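Topoisomerase I-like protein (Leishmania donovani, PDB 2B9S) works as the large subunit of a heterodimeric type IB DNA topoisomerase, which transiently nicks and reseals one strand of duplex DNA to relieve supercoiling. Local coordinates at residues P233-S236 and V237-Q240; Q240-M243 and V244-K248. One frame throughout, in Å; residues are numbered along the deposited sequence.

Contact 1 (P233-S236 and V237-Q240). With nucleotides of chain A.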
loop_
_atom_site.group_PDB
_atom_site.type_symbol
_atom_site.label_atom_id
_atom_site.label_comp_id
_atom_site.label_asym_id
_atom_site.label_seq_id
_atom_site.Cartn_x
_atom_site.Cartn_y
_atom_site.Cartn_z
ATOM N N PRO D 233 5.661 -5.863 10.992
ATOM C CA PRO D 233 4.404 -5.634 11.730
ATOM C C PRO D 233 4.364 -6.304 13.117
ATOM O O PRO D 233 3.627 -5.836 13.994
ATOM C CB PRO D 233 3.321 -6.206 10.800
ATOM C CG PRO D 233 3.981 -6.412 9.463
ATOM C CD PRO D 233 5.450 -6.550 9.704
ATOM N N SER D 234 5.169 -7.363 13.302
ATOM C CA SER D 234 5.363 -8.035 14.611
ATOM C C SER D 234 6.092 -7.194 15.661
ATOM O O SER D 234 6.085 -7.530 16.854
ATOM C CB SER D 234 6.066 -9.399 14.452
ATOM O OG SER D 234 7.406 -9.274 13.988
ATOM N N SER D 235 6.718 -6.101 15.233
ATOM C CA SER D 235 7.424 -5.209 16.162
ATOM C C SER D 235 6.469 -4.422 17.062
ATOM O O SER D 235 5.306 -4.206 16.723
ATOM C CB SER D 235 8.376 -4.261 15.406
ATOM O OG SER D 235 7.660 -3.249 14.717
ATOM N N SER D 236 6.962 -3.975 18.206
ATOM C CA SER D 236 6.113 -3.277 19.160
ATOM C C SER D 236 5.738 -1.876 18.711
ATOM O O SER D 236 4.658 -1.390 19.047
ATOM C CB SER D 236 6.750 -3.257 20.560
ATOM O OG SER D 236 8.081 -2.808 20.509
ATOM N N VAL D 237 6.619 -1.224 17.957
ATOM C CA VAL D 237 6.322 0.117 17.439
ATOM C C VAL D 237 5.161 0.066 16.434
ATOM O O VAL D 237 4.373 1.004 16.353
ATOM C CB VAL D 237 7.583 0.856 16.851
ATOM C CG1 VAL D 237 8.085 0.204 15.567
ATOM C CG2 VAL D 237 7.264 2.343 16.599
ATOM N N LYS D 238 5.045 -1.043 15.698
ATOM C CA LYS D 238 3.975 -1.200 14.719
ATOM C C LYS D 238 2.705 -1.582 15.448
ATOM O O LYS D 238 1.632 -1.091 15.113
ATOM C CB LYS D 238 4.306 -2.266 13.667
ATOM C CG LYS D 238 5.410 -1.882 12.670
ATOM C CD LYS D 238 4.982 -0.794 11.671
ATOM C CE LYS D 238 6.097 -0.534 10.677
ATOM N NZ LYS D 238 5.820 0.599 9.747
ATOM N N GLY D 239 2.854 -2.453 16.452
ATOM C CA GLY D 239 1.739 -2.994 17.218
ATOM C C GLY D 239 1.026 -1.913 17.969
ATOM O O GLY D 239 -0.198 -1.859 17.968
ATOM N N GLN D 240 1.811 -1.036 18.589
ATOM C CA GLN D 240 1.301 0.031 19.434
ATOM C C GLN D 240 0.590 1.090 18.623
ATOM O O GLN D 240 -0.460 1.589 19.034
ATOM C CB GLN D 240 2.443 0.685 20.220
ATOM C CG GLN D 240 3.138 -0.243 21.176
ATOM C CD GLN D 240 4.308 0.387 21.869
ATOM O OE1 GLN D 240 4.588 1.567 21.691
ATOM N NE2 GLN D 240 4.998 -0.393 22.681
ATOM P P DT A 9 2.542 2.970 10.367
ATOM O OP1 DT A 9 2.020 2.687 11.712
ATOM O OP2 DT A 9 3.586 2.132 9.782
ATOM O "O5'" DT A 9 1.235 2.995 9.431
ATOM C "C5'" DT A 9 0.144 3.907 9.704
ATOM C "C4'" DT A 9 -0.924 3.833 8.611
ATOM O "O4'" DT A 9 -0.433 4.161 7.282
ATOM C "C3'" DT A 9 -1.598 2.466 8.468
ATOM O "O3'" DT A 9 -2.987 2.693 8.218
ATOM C "C2'" DT A 9 -0.837 1.833 7.299
ATOM C "C1'" DT A 9 -0.635 3.066 6.417
ATOM N N1 DT A 9 0.554 3.009 5.535
ATOM C C2 DT A 9 0.376 3.150 4.178
ATOM O O2 DT A 9 -0.737 3.297 3.668
ATOM N N3 DT A 9 1.553 3.111 3.459
ATOM C C4 DT A 9 2.834 2.943 3.948
ATOM O O4 DT A 9 3.808 2.919 3.199
ATOM C C5 DT A 9 2.944 2.781 5.385
ATOM C C7 DT A 9 4.270 2.533 6.077
ATOM C C6 DT A 9 1.804 2.824 6.090
#
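Two flat groups take part in this turn, each with its own partner: the peptide carbonyl of Ser235, approached by Gly239, and the carboxamide of Gln240, lying beside Ser236. Gly239 N donates to Ser235 O over 3.0 Å with an N-H...O angle of 151°, tilted 17° from the carbonyl plane. The same oxygen takes a second, weak bond from Lys238 N at 3.3 Å, so two amides of the first turn share one acceptor. The Gln240 amide makes a looser contact, its NE2 being 4.0 Å from Ser236 CB, and the Gln240 side chain also packs on Trp6.

This is the N-terminal end of helix 236-266, with Ser235 at the N-cap position. Its hydroxyl is engaged by Ala232 O, just upstream, and the same OG lies 3.3 Å from Lys238 CG and 3.6 Å from Val237 CG1, so aliphatic carbons of Val237 and Lys238 lie against it. Ser236 OG, in turn, bonds Glu150, tying the helix start to strand 148-151.

Lys238 carries the contact outward to the DNA. With CG anti to the carbonyl carbon (chi1 -71°), Lys238 CG is placed against that hydroxyl and 4.0 Å from Pro233 CA. The chain bends once, at chi2, and the extended remainder delivers Lys238 NZ to OP2 of the phosphate of DT9 of chain A at 2.7 Å. Pro233 itself packs on Lys50 of the small subunit.

Contact 2 (Q240-M243 and V244-K248). With nucleotides of chain A.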
loop_
_atom_site.group_PDB
_atom_site.type_symbol
_atom_site.label_atom_id
_atom_site.label_comp_id
_atom_site.label_asym_id
_atom_site.label_seq_id
_atom_site.Cartn_x
_atom_site.Cartn_y
_atom_site.Cartn_z
ATOM N N GLN D 240 1.811 -1.036 18.589
ATOM C CA GLN D 240 1.301 0.031 19.434
ATOM C C GLN D 240 0.590 1.090 18.623
ATOM O O GLN D 240 -0.460 1.589 19.034
ATOM C CB GLN D 240 2.443 0.685 20.220
ATOM C CG GLN D 240 3.138 -0.243 21.176
ATOM C CD GLN D 240 4.308 0.387 21.869
ATOM O OE1 GLN D 240 4.588 1.567 21.691
ATOM N NE2 GLN D 240 4.998 -0.393 22.681
ATOM N N SER D 241 1.162 1.454 17.478
ATOM C CA SER D 241 0.494 2.419 16.605
ATOM C C SER D 241 -0.746 1.768 15.975
ATOM O O SER D 241 -1.759 2.418 15.743
ATOM C CB SER D 241 1.468 3.034 15.584
ATOM O OG SER D 241 1.731 2.160 14.512
ATOM N N ASP D 242 -0.677 0.460 15.773
ATOM C CA ASP D 242 -1.817 -0.314 15.295
ATOM C C ASP D 242 -3.010 -0.382 16.269
ATOM O O ASP D 242 -4.166 -0.380 15.848
ATOM C CB ASP D 242 -1.351 -1.723 14.982
ATOM C CG ASP D 242 -1.870 -2.220 13.679
ATOM O OD1 ASP D 242 -2.411 -1.412 12.894
ATOM O OD2 ASP D 242 -1.722 -3.431 13.424
ATOM N N MET D 243 -2.726 -0.466 17.568
ATOM C CA MET D 243 -3.775 -0.489 18.573
ATOM C C MET D 243 -4.383 0.902 18.779
ATOM O O MET D 243 -5.592 1.051 18.943
ATOM C CB MET D 243 -3.240 -1.026 19.903
ATOM C CG MET D 243 -4.369 -1.268 20.904
ATOM S SD MET D 243 -3.900 -0.992 22.602
ATOM C CE MET D 243 -3.298 -2.625 23.054
ATOM N N VAL D 244 -3.522 1.911 18.789
ATOM C CA VAL D 244 -3.929 3.303 18.905
ATOM C C VAL D 244 -4.893 3.694 17.770
ATOM O O VAL D 244 -5.914 4.362 17.993
ATOM C CB VAL D 244 -2.670 4.194 18.982
ATOM C CG1 VAL D 244 -2.946 5.631 18.572
ATOM C CG2 VAL D 244 -2.072 4.112 20.402
ATOM N N LYS D 245 -4.577 3.225 16.568
ATOM C CA LYS D 245 -5.450 3.324 15.403
ATOM C C LYS D 245 -6.867 2.725 15.619
ATOM O O LYS D 245 -7.889 3.354 15.275
ATOM C CB LYS D 245 -4.752 2.655 14.219
ATOM C CG LYS D 245 -5.568 2.524 12.954
ATOM C CD LYS D 245 -4.821 1.680 11.937
ATOM C CE LYS D 245 -5.245 0.227 12.022
ATOM N NZ LYS D 245 -4.451 -0.675 11.127
ATOM N N PHE D 246 -6.932 1.510 16.159
ATOM C CA PHE D 246 -8.233 0.909 16.448
ATOM C C PHE D 246 -8.945 1.574 17.617
ATOM O O PHE D 246 -10.172 1.634 17.644
ATOM C CB PHE D 246 -8.121 -0.594 16.641
ATOM C CG PHE D 246 -7.911 -1.332 15.370
ATOM C CD1 PHE D 246 -6.722 -2.012 15.134
ATOM C CD2 PHE D 246 -8.892 -1.335 14.383
ATOM C CE1 PHE D 246 -6.526 -2.705 13.952
ATOM C CE2 PHE D 246 -8.696 -2.020 13.180
ATOM C CZ PHE D 246 -7.513 -2.704 12.975
ATOM N N GLU D 247 -8.176 2.104 18.567
ATOM C CA GLU D 247 -8.758 2.876 19.665
ATOM C C GLU D 247 -9.368 4.195 19.198
ATOM O O GLU D 247 -10.346 4.636 19.797
ATOM C CB GLU D 247 -7.768 3.098 20.817
ATOM C CG GLU D 247 -7.366 1.801 21.560
ATOM C CD GLU D 247 -8.520 1.146 22.310
ATOM O OE1 GLU D 247 -9.053 1.771 23.241
ATOM O OE2 GLU D 247 -8.894 0.005 21.979
ATOM N N LYS D 248 -8.825 4.836 18.146
ATOM C CA LYS D 248 -9.565 5.995 17.603
ATOM C C LYS D 248 -10.840 5.672 16.830
ATOM O O LYS D 248 -11.789 6.447 16.879
ATOM C CB LYS D 248 -8.746 7.181 17.015
ATOM C CG LYS D 248 -7.441 6.951 16.350
ATOM C CD LYS D 248 -6.768 8.329 16.106
ATOM C CE LYS D 248 -5.834 8.318 14.885
ATOM N NZ LYS D 248 -5.193 9.636 14.672
ATOM P P DT A 10 -4.000 1.491 7.986
ATOM O OP1 DT A 10 -5.324 2.009 8.318
ATOM O OP2 DT A 10 -3.424 0.264 8.600
ATOM O "O5'" DT A 10 -3.975 1.207 6.413
ATOM C "C5'" DT A 10 -4.771 1.968 5.483
ATOM C "C4'" DT A 10 -4.601 1.417 4.087
ATOM O "O4'" DT A 10 -3.212 1.409 3.684
ATOM C "C3'" DT A 10 -5.032 -0.040 3.900
ATOM O "O3'" DT A 10 -5.818 -0.090 2.749
ATOM C "C2'" DT A 10 -3.763 -0.851 3.667
ATOM C "C1'" DT A 10 -2.955 0.207 2.944
ATOM N N1 DT A 10 -1.489 0.017 2.914
ATOM C C2 DT A 10 -0.837 0.147 1.698
ATOM O O2 DT A 10 -1.408 0.371 0.650
ATOM N N3 DT A 10 0.523 -0.010 1.755
ATOM C C4 DT A 10 1.289 -0.281 2.887
ATOM O O4 DT A 10 2.516 -0.390 2.805
ATOM C C5 DT A 10 0.554 -0.422 4.122
ATOM C C7 DT A 10 1.246 -0.846 5.398
ATOM C C6 DT A 10 -0.787 -0.251 4.087
#
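A DNA-backbone binding site on one face of helix 236-266 is organised here by an i, i+3 salt bridge between Asp242 and Lys245. The two side chains run side by side in the same direction, and Lys245 NZ reaches Asp242 OD1 at 2.8 Å, nearly in line with the C-O bond. The ammonium group also donates to OP2 of DT10 of chain A, 2.9 Å away, and to the main-chain oxygen of Asn21 of the small subunit. Three acceptors thus fix its position, and the nearby carboxylate would be expected to favour the charged form of the lysine.

The Lys245 chain is otherwise extended and turns at chi3 (94°), which lays Lys245 CE over one face of the Phe246 ring, 3.7 Å above the plane and displaced toward the rim. The ring's CD1 approaches Asp242 O obliquely, at 3.1 Å, while the side chain packs on Thr387 and Ser391 of helix 384-400 and on Ile23 of the small subunit.

Elsewhere on the turn, Glu247 CG lies 3.2 Å from Met243 O, and Glu247 OE2 forms salt bridges with Arg250 of its own chain and with Arg26 of the small subunit. Backbone bonds such as Lys245 N to Ser241 O (3.0 Å) are those of a regular alpha-helix, and the whole is a helical phosphate-contact site in which an acidic residue one turn earlier holds the basic one.

Overall arrangement
Contact 1 takes in the loop and first turn of helix 236-266, and contact 2 the turns that follow; they share Gln240, with centres 11 Å apart. Lys238 and Lys245 lie seven residues, about two turns, apart and so on the same helix face. Lys238 NZ and Lys245 NZ are 10.4 Å from each other and reach the phosphates of consecutive nucleotides, DT9 and DT10. Ser241, between the two lysines in sequence, bonds a further DNA phosphate through OG. The Lys245 side chain is about 10 Å from the vanadate, which is bound by Arg290, Lys328, Arg386 and His429. Contact 2 also abuts helix 384-400, which carries Arg386, whereas contact 1 joins the helix to strand 148-151.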